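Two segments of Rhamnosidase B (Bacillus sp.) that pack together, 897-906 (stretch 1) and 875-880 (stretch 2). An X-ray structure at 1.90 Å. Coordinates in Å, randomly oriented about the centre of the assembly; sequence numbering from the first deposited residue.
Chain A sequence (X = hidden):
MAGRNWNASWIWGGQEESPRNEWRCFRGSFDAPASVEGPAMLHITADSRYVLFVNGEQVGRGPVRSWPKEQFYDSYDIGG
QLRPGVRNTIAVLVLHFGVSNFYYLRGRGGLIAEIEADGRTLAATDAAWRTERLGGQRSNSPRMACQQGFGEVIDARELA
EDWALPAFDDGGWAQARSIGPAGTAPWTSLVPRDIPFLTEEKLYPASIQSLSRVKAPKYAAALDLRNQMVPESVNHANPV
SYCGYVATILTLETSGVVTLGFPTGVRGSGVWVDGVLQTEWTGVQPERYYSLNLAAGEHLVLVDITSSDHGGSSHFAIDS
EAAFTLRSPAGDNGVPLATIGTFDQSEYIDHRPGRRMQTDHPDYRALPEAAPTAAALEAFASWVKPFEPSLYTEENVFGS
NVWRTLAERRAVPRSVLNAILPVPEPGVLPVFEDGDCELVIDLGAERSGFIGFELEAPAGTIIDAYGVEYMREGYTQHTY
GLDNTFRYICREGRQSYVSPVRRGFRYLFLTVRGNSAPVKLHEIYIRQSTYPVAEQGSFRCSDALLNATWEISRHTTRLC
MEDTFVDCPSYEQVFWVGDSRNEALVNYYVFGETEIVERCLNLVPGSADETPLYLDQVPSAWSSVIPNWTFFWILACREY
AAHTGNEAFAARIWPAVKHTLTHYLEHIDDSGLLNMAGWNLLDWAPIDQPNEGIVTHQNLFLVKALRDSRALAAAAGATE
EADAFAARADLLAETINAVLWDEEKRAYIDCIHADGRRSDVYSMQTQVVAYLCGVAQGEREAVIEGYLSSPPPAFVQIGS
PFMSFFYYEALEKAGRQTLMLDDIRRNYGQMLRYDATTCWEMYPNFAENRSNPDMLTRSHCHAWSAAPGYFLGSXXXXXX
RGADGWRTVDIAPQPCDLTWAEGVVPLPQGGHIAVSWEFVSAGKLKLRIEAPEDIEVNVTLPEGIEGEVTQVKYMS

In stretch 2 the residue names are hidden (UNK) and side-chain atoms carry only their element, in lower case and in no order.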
# COMPACT_ATOMS: atom_id res chain seq x y z
N ASP A 897 29.56 5.27 21.06
CA ASP A 897 29.62 4.73 22.41
C ASP A 897 29.45 3.21 22.50
O ASP A 897 29.23 2.67 23.58
CB ASP A 897 28.59 5.41 23.32
CG ASP A 897 27.17 5.34 22.76
OD1 ASP A 897 26.28 5.98 23.36
OD2 ASP A 897 26.94 4.66 21.73
N LEU A 898 29.57 2.53 21.37
CA LEU A 898 29.42 1.07 21.33
C LEU A 898 30.75 0.38 21.66
O LEU A 898 31.82 0.93 21.41
CB LEU A 898 28.96 0.64 19.94
CG LEU A 898 27.66 1.28 19.43
CD1 LEU A 898 27.37 0.80 18.01
CD2 LEU A 898 26.50 0.92 20.37
N THR A 899 30.67 -0.83 22.22
CA THR A 899 31.89 -1.56 22.55
C THR A 899 32.25 -2.57 21.46
O THR A 899 33.40 -2.98 21.34
CB THR A 899 31.78 -2.28 23.91
OG1 THR A 899 30.63 -3.13 23.92
CG2 THR A 899 31.66 -1.26 25.03
N TRP A 900 31.25 -2.96 20.68
CA TRP A 900 31.46 -3.90 19.57
C TRP A 900 30.30 -3.85 18.60
O TRP A 900 29.22 -3.36 18.93
CB TRP A 900 31.64 -5.34 20.07
CG TRP A 900 30.45 -5.93 20.81
CD1 TRP A 900 30.22 -5.89 22.15
CD2 TRP A 900 29.33 -6.61 20.22
NE1 TRP A 900 29.02 -6.50 22.44
CE2 TRP A 900 28.45 -6.95 21.28
CE3 TRP A 900 28.98 -6.96 18.91
CZ2 TRP A 900 27.24 -7.62 21.07
CZ3 TRP A 900 27.77 -7.63 18.70
CH2 TRP A 900 26.92 -7.95 19.77
N ALA A 901 30.54 -4.33 17.39
CA ALA A 901 29.52 -4.38 16.35
C ALA A 901 30.01 -5.31 15.25
O ALA A 901 31.22 -5.53 15.10
CB ALA A 901 29.26 -3.00 15.78
N GLU A 902 29.07 -5.88 14.51
CA GLU A 902 29.43 -6.77 13.42
C GLU A 902 28.26 -6.87 12.45
O GLU A 902 27.11 -6.66 12.84
CB GLU A 902 29.81 -8.15 13.96
CG GLU A 902 28.76 -8.78 14.84
CD GLU A 902 29.35 -9.81 15.79
OE1 GLU A 902 28.85 -10.95 15.80
OE2 GLU A 902 30.31 -9.46 16.52
N GLY A 903 28.55 -7.17 11.20
CA GLY A 903 27.49 -7.25 10.23
C GLY A 903 28.01 -7.74 8.90
O GLY A 903 29.20 -8.00 8.74
N VAL A 904 27.09 -7.84 7.94
CA VAL A 904 27.39 -8.31 6.61
C VAL A 904 26.58 -7.50 5.61
O VAL A 904 25.38 -7.27 5.82
CB VAL A 904 27.01 -9.80 6.47
CG1 VAL A 904 27.31 -10.31 5.06
CG2 VAL A 904 27.75 -10.62 7.53
N VAL A 905 27.23 -7.06 4.54
CA VAL A 905 26.57 -6.31 3.49
C VAL A 905 26.72 -7.14 2.22
O VAL A 905 27.84 -7.47 1.82
CB VAL A 905 27.24 -4.92 3.28
CG1 VAL A 905 26.54 -4.17 2.15
CG2 VAL A 905 27.17 -4.12 4.57
N PRO A 906 25.60 -7.52 1.60
CA PRO A 906 25.72 -8.32 0.38
C PRO A 906 26.21 -7.46 -0.78
O PRO A 906 26.08 -6.24 -0.74
CB PRO A 906 24.30 -8.86 0.18
CG PRO A 906 23.43 -7.84 0.84
CD PRO A 906 24.20 -7.44 2.07
N UNK A 875 26.94 3.94 8.32
CA UNK A 875 27.56 4.96 9.15
C UNK A 875 28.31 4.46 10.39
O UNK A 875 29.34 5.01 10.75
c UNK A 875 26.50 5.96 9.60
o UNK A 875 26.07 6.78 8.52
N UNK A 876 27.78 3.41 11.02
CA UNK A 876 28.35 2.87 12.26
C UNK A 876 29.29 1.67 12.08
O UNK A 876 30.45 1.73 12.48
c UNK A 876 27.75 2.15 14.60
c UNK A 876 26.20 3.63 13.32
c UNK A 876 27.20 2.48 13.23
c UNK A 876 26.79 4.95 13.76
N UNK A 877 28.78 0.58 11.52
CA UNK A 877 29.62 -0.59 11.30
C UNK A 877 30.81 -0.12 10.46
O UNK A 877 31.94 -0.57 10.66
c UNK A 877 28.80 -3.89 9.45
c UNK A 877 30.02 -3.63 11.63
c UNK A 877 28.86 -1.67 10.56
c UNK A 877 29.65 -2.96 10.30
N UNK A 878 30.53 0.77 9.52
CA UNK A 878 31.58 1.34 8.68
C UNK A 878 31.70 0.90 7.24
O UNK A 878 32.69 1.23 6.59
N UNK A 879 30.71 0.18 6.71
CA UNK A 879 30.79 -0.29 5.33
C UNK A 879 30.16 0.64 4.31
O UNK A 879 28.95 0.88 4.35
c UNK A 879 30.26 -2.17 3.73
c UNK A 879 30.13 -1.68 5.17
c UNK A 879 30.76 -2.68 6.13
N UNK A 880 30.97 1.16 3.39
CA UNK A 880 30.48 2.06 2.35
C UNK A 880 31.03 1.68 0.97
O UNK A 880 32.17 1.23 0.85
n UNK A 880 30.06 7.78 5.02
c UNK A 880 29.68 6.34 4.95
c UNK A 880 30.11 4.17 3.77
c UNK A 880 30.89 3.51 2.64
c UNK A 880 30.49 5.63 3.88

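Position 875 carries two side-chain atoms, one carbon and then one oxygen. That is a hydroxymethyl group, and it lies far from stretch 1, with its oxygen hydrogen-bonded elsewhere in the structure. The residue is Ser875, still on the helix that enters this segment and not part of the contact.

Position 876 has four carbons, forked at the first, with one arm two carbons long. Its CA-to-CB bond points toward stretch 1, and the one-carbon arm approaches CD1 of Leu898. A fork at CB with unequal arms means isoleucine, so this is Ile876, chi1 and chi2 both m. Its CG2 lies 3.7 Å from CD1 of Leu898, an apolar pair at van der Waals distance just before the strand of stretch 1 begins.

Position 877 also has four carbons, but here the fork comes at the second, leaving two methyls at the tip. One methyl lies over the backbone of Glu902, the other over that of Gly903. This is Leu877, with chi1 t and chi2 p. Its CD1 is 3.7 Å from CA of Glu902 and 4.3 Å from CB of Ala901, while CD2 is 3.7 Å from CA of Gly903. A CB built on Gly903 would fall 2.9 Å from CD2 of Leu877, a clash, so the bare backbone there makes room for the leucine.

Position 878 shows no side-chain atoms at all and touches nothing on stretch 1: Gly878. It is the first residue to leave helical angles, with phi 106° and psi 11°. A CB at these angles would be jammed against the carbonyl O of Leu877, so the demand for glycine is local and owes nothing to stretch 1.

Position 879 has three carbons, one carrying the other two. Its CA-to-CB bond points toward stretch 1, and one end carbon lies against CG2 of Val905. It is Val879, chi1 t, whose CG1 meets CG2 of Val905 at 3.7 Å.

Position 880 has four carbons in a row ending in nitrogen. Its CA-to-CB bond points away from stretch 1, and the chain touches nothing there. This is Lys880, its NZ hydrogen-bonded elsewhere in the structure.

The contact is apolar packing, with no hydrogen bond across it. Leu877 is the largest contributor, 81 Å² of its surface being covered by stretch 1, and Ile876 and Val879 extend the packing to Leu898 and Val905. The rule is fit: Ala901 and Gly903 keep the facing side small, and Glu902 offers its backbone while its CA-to-CB bond points away.

Stretch 2 875-880: SILGVK
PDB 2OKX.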